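Probable conserved lipoprotein LPPA (Mycobacterium tuberculosis, PDB 2V7S) is of unknown function but belongs to a lipoprotein family confined to pathogenic mycobacteria and is probably anchored to the cell membrane through its lipid. Local coordinates at residues A[105-109]-A[110-114]; A[141-145]-A[146-150]. One frame throughout, in Å; residues are numbered along the deposited sequence.

Contact 1. Residues A[105-109]-A[110-114]; sequences DKLTA and DIARR
Thr108 and Ile111 close a type I beta turn at the end of the hairpin that joins strands 102-103 and 112-114 of the small three-stranded sheet. The carbonyl oxygen of Thr108 takes two backbone donors, Ile111 N at 2.9 Å and Ala112 N at 3.1 Å. Beside the turn, the methyl CD1 of Leu107 rests on Ala112 CB (3.8 Å) and meets Ile111 CG2, the two larger side chains crossing at about a right angle. Helix 37-53 covers this apolar patch through Leu49, Ile50 and Met53. One water donates to both Leu107 O and Ala112 O. Towards the open end, a second water donates to Asp105 OD1 and only weakly serves Arg114 NH1, whose guanidinium is bonded through NE to Gly185 O and through NH2 to Gly168 O. Arg113 turns back on the loop with its chain extended from CG to NE, and its NH1 goes to Asn100 O. The side-on edge of its guanidinium grips Ala109 O with two nitrogens: NE at 2.7 Å sits in the carbonyl plane on a lone pair, while NH2 at 3.1 Å stands above it.

Contact 2. Residues A[141-145]-A[146-150]; sequences EAAKY and GATTE
Ala142 and Ala147 form the tight side of this helix end. The carbonyl oxygen of Ala142 takes two donors, Ala147 N at 3.1 Å and Tyr145 N at 2.9 Å. The methyl groups of the two alanines meet at 3.9 Å, CB to CB, and both are buried against Phe171 of strand 169-175. One residue along, Gly146 N bonds to Ala143 O at 3.0 Å. Gly146 has a phi of 79°, which suits glycine and swings the chain out of the helix.

The solvent side is looser. Here Thr148 brings its methyl CG2 alongside Ala143, 4.0 Å from Ala143 CB; its chi1 of 57° puts CG2 anti to the carbonyl carbon, which brings the methyl against Ala143. Lys144 runs out along the exposed flank, its chain extended beyond CB. Its NZ forms a salt bridge of 2.6 Å with OE1 of the buried Glu141, on the syn side, tilted 24° out of the carboxylate plane. Glu141 itself packs against helix 59-80, where OE2 pairs with Arg76, and Tyr145 leans on the same helix, its OH hydrogen-bonding Thr69 OG1. Past the turn, Thr148 and Thr149 face Gln165 as a classic beta bulge. The 6→1 bond from Ala147 N to Ala142 O, enclosing the 5→2 bond from Gly146 N to Ala143 O, with a positive-phi glycine, is the Schellman motif that ends helix 128-143.

Contacts 1 and 2 are separate chain reversals, met in series along the chain, with centres about 23 Å apart and nearest atoms about 9 Å apart, so neither touches the other. They serve different sheets: 105-114 turns into the middle strand of the three-stranded one, whereas 141-150 delivers the chain to an outermost strand of the six-stranded one. The turn between strands 160-166 and 169-175 is common ground, reached by the guanidinium of Arg114 from contact 1 and by the carbonyl of Tyr145 from contact 2, the latter through Asn167 ND2. Their surroundings differ too: the backbone N of Asp105 and of Lys106 bond to Asp36 OD2 and Ser38 OG of the second subunit, while contact 2 touches no other chain of the assembly.

Contact 1. Residues A[105-109]-A[110-114]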
loop_
_atom_site.group_PDB
_atom_site.type_symbol
_atom_site.label_atom_id
_atom_site.label_comp_id
_atom_site.label_asym_id
_atom_site.label_seq_id
_atom_site.Cartn_x
_atom_site.Cartn_y
_atom_site.Cartn_z
ATOM N N ASP A 105 11.004 2.791 -3.374
ATOM C CA ASP A 105 10.434 1.547 -2.866
ATOM C C ASP A 105 8.923 1.475 -3.108
ATOM O O ASP A 105 8.400 0.436 -3.488
ATOM C CB ASP A 105 10.740 1.438 -1.359
ATOM C CG ASP A 105 12.245 1.157 -1.066
ATOM O OD1 ASP A 105 12.996 0.836 -2.028
ATOM O OD2 ASP A 105 12.691 1.261 0.125
ATOM N N LYS A 106 8.228 2.603 -2.929
ATOM C CA LYS A 106 6.765 2.554 -2.821
ATOM C C LYS A 106 6.012 3.576 -3.669
ATOM O O LYS A 106 4.790 3.679 -3.589
ATOM C CB LYS A 106 6.342 2.647 -1.341
ATOM C CG LYS A 106 6.707 1.417 -0.498
ATOM C CD LYS A 106 5.871 0.207 -0.909
ATOM C CE LYS A 106 6.455 -1.085 -0.355
ATOM N NZ LYS A 106 5.893 -2.279 -1.071
ATOM N N LEU A 107 6.736 4.315 -4.495
ATOM C CA LEU A 107 6.134 5.282 -5.396
ATOM C C LEU A 107 6.657 5.015 -6.783
ATOM O O LEU A 107 7.829 4.651 -6.933
ATOM C CB LEU A 107 6.500 6.701 -4.969
ATOM C CG LEU A 107 5.757 7.237 -3.738
ATOM C CD1 LEU A 107 6.279 8.604 -3.320
ATOM C CD2 LEU A 107 4.256 7.289 -3.970
ATOM N N THR A 108 5.803 5.190 -7.788
ATOM C CA THR A 108 6.231 5.052 -9.170
ATOM C C THR A 108 7.117 6.204 -9.684
ATOM O O THR A 108 7.151 7.324 -9.115
ATOM C CB THR A 108 5.044 4.809 -10.125
ATOM O OG1 THR A 108 4.165 5.945 -10.126
ATOM C CG2 THR A 108 4.287 3.556 -9.720
ATOM N N ALA A 109 7.833 5.914 -10.766
ATOM C CA ALA A 109 8.865 6.803 -11.302
ATOM C C ALA A 109 8.316 8.096 -11.902
ATOM O O ALA A 109 9.078 9.010 -12.185
ATOM C CB ALA A 109 9.685 6.074 -12.339
ATOM N N ASP A 110 7.010 8.172 -12.107
ATOM C CA ASP A 110 6.375 9.426 -12.555
ATOM C C ASP A 110 6.040 10.365 -11.381
ATOM O O ASP A 110 5.578 11.512 -11.567
ATOM C CB ASP A 110 5.097 9.111 -13.329
ATOM C CG ASP A 110 4.074 8.402 -12.471
ATOM O OD1 ASP A 110 4.436 7.372 -11.829
ATOM O OD2 ASP A 110 2.903 8.870 -12.427
ATOM N N ILE A 111 6.238 9.860 -10.181
ATOM C CA ILE A 111 5.938 10.609 -8.963
ATOM C C ILE A 111 7.186 10.988 -8.169
ATOM O O ILE A 111 7.323 12.126 -7.747
ATOM C CB ILE A 111 4.986 9.790 -8.052
ATOM C CG1 ILE A 111 3.652 9.568 -8.777
ATOM C CG2 ILE A 111 4.767 10.493 -6.705
ATOM C CD1 ILE A 111 2.854 8.381 -8.265
ATOM N N ALA A 112 8.038 10.000 -7.893
ATOM C CA ALA A 112 9.223 10.211 -7.077
ATOM C C ALA A 112 10.341 9.279 -7.568
ATOM O O ALA A 112 10.049 8.238 -8.142
ATOM C CB ALA A 112 8.936 9.923 -5.645
ATOM N N ARG A 113 11.591 9.699 -7.396
ATOM C CA ARG A 113 12.772 8.880 -7.755
ATOM C C ARG A 113 13.842 9.124 -6.718
ATOM O O ARG A 113 13.808 10.136 -6.000
ATOM C CB ARG A 113 13.316 9.252 -9.142
ATOM C CG ARG A 113 12.376 8.884 -10.285
ATOM C CD ARG A 113 12.848 9.446 -11.623
ATOM N NE ARG A 113 11.762 9.412 -12.591
ATOM C CZ ARG A 113 11.911 9.408 -13.913
ATOM N NH1 ARG A 113 13.133 9.424 -14.455
ATOM N NH2 ARG A 113 10.837 9.357 -14.699
ATOM N N ARG A 114 14.805 8.201 -6.670
ATOM C CA ARG A 114 15.972 8.333 -5.821
ATOM C C ARG A 114 17.091 8.876 -6.726
ATOM O O ARG A 114 17.395 8.256 -7.781
ATOM C CB ARG A 114 16.350 6.945 -5.259
ATOM C CG ARG A 114 15.290 6.331 -4.302
ATOM C CD ARG A 114 15.778 4.931 -3.827
ATOM N NE ARG A 114 16.946 5.004 -2.921
ATOM C CZ ARG A 114 17.873 4.038 -2.784
ATOM N NH1 ARG A 114 17.799 2.913 -3.499
ATOM N NH2 ARG A 114 18.903 4.192 -1.945
HETATM O O HOH W 1 14.674 1.726 -4.065
HETATM O O HOH W 2 10.104 5.560 -8.397
#

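Contact 2. Residues A[141-145]-A[146-150]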
loop_
_atom_site.group_PDB
_atom_site.type_symbol
_atom_site.label_atom_id
_atom_site.label_comp_id
_atom_site.label_asym_id
_atom_site.label_seq_id
_atom_site.Cartn_x
_atom_site.Cartn_y
_atom_site.Cartn_z
ATOM N N GLU A 141 31.689 11.966 4.868
ATOM C CA GLU A 141 30.694 12.724 4.094
ATOM C C GLU A 141 29.339 12.049 4.145
ATOM O O GLU A 141 28.314 12.725 4.319
ATOM C CB GLU A 141 31.150 12.947 2.646
ATOM C CG GLU A 141 32.517 13.694 2.519
ATOM C CD GLU A 141 32.499 15.149 3.011
ATOM O OE1 GLU A 141 31.421 15.760 3.077
ATOM O OE2 GLU A 141 33.583 15.707 3.297
ATOM N N ALA A 142 29.326 10.721 4.048
ATOM C CA ALA A 142 28.061 9.969 4.156
ATOM C C ALA A 142 27.349 10.233 5.487
ATOM O O ALA A 142 26.121 10.316 5.525
ATOM C CB ALA A 142 28.294 8.469 3.983
ATOM N N ALA A 143 28.112 10.374 6.573
ATOM C CA ALA A 143 27.513 10.578 7.897
ATOM C C ALA A 143 26.676 11.866 7.916
ATOM O O ALA A 143 25.687 11.964 8.667
ATOM C CB ALA A 143 28.577 10.609 8.998
ATOM N N LYS A 144 27.038 12.831 7.074
ATOM C CA LYS A 144 26.341 14.137 7.086
ATOM C C LYS A 144 24.927 13.956 6.543
ATOM O O LYS A 144 24.070 14.812 6.739
ATOM C CB LYS A 144 27.077 15.172 6.227
ATOM C CG LYS A 144 28.448 15.637 6.712
ATOM C CD LYS A 144 29.129 16.409 5.550
ATOM C CE LYS A 144 30.470 17.044 5.928
ATOM N NZ LYS A 144 31.069 17.751 4.756
ATOM N N TYR A 145 24.727 12.859 5.785
ATOM C CA TYR A 145 23.438 12.487 5.203
ATOM C C TYR A 145 22.647 11.426 6.031
ATOM O O TYR A 145 21.554 10.991 5.630
ATOM C CB TYR A 145 23.637 12.016 3.750
ATOM C CG TYR A 145 23.969 13.167 2.825
ATOM C CD1 TYR A 145 25.292 13.564 2.632
ATOM C CD2 TYR A 145 22.957 13.863 2.153
ATOM C CE1 TYR A 145 25.613 14.633 1.815
ATOM C CE2 TYR A 145 23.259 14.924 1.294
ATOM C CZ TYR A 145 24.588 15.297 1.132
ATOM O OH TYR A 145 24.910 16.348 0.328
ATOM N N GLY A 146 23.210 11.035 7.181
ATOM C CA GLY A 146 22.658 9.963 8.005
ATOM C C GLY A 146 22.959 8.543 7.533
ATOM O O GLY A 146 22.363 7.581 8.018
ATOM N N ALA A 147 23.888 8.407 6.591
ATOM C CA ALA A 147 24.352 7.108 6.161
ATOM C C ALA A 147 25.566 6.668 7.009
ATOM O O ALA A 147 26.670 7.204 6.862
ATOM C CB ALA A 147 24.662 7.131 4.655
ATOM N N THR A 148 25.346 5.723 7.925
ATOM C CA THR A 148 26.397 5.301 8.857
ATOM C C THR A 148 26.534 3.773 9.020
ATOM O O THR A 148 27.340 3.292 9.824
ATOM C CB THR A 148 26.193 5.956 10.269
ATOM O OG1 THR A 148 24.893 5.627 10.764
ATOM C CG2 THR A 148 26.290 7.508 10.174
ATOM N N THR A 149 25.737 3.008 8.293
ATOM C CA THR A 149 25.812 1.556 8.428
ATOM C C THR A 149 26.790 1.068 7.359
ATOM O O THR A 149 26.526 1.218 6.164
ATOM C CB THR A 149 24.413 0.904 8.272
ATOM O OG1 THR A 149 23.496 1.532 9.190
ATOM C CG2 THR A 149 24.467 -0.629 8.556
ATOM N N GLU A 150 27.893 0.473 7.805
ATOM C CA GLU A 150 29.042 0.182 6.945
ATOM C C GLU A 150 29.016 -1.256 6.492
ATOM O O GLU A 150 28.525 -2.113 7.232
ATOM C CB GLU A 150 30.358 0.406 7.701
ATOM C CG GLU A 150 30.788 1.856 7.859
ATOM C CD GLU A 150 32.229 1.980 8.315
ATOM O OE1 GLU A 150 32.713 1.073 9.018
ATOM O OE2 GLU A 150 32.900 2.967 7.954
#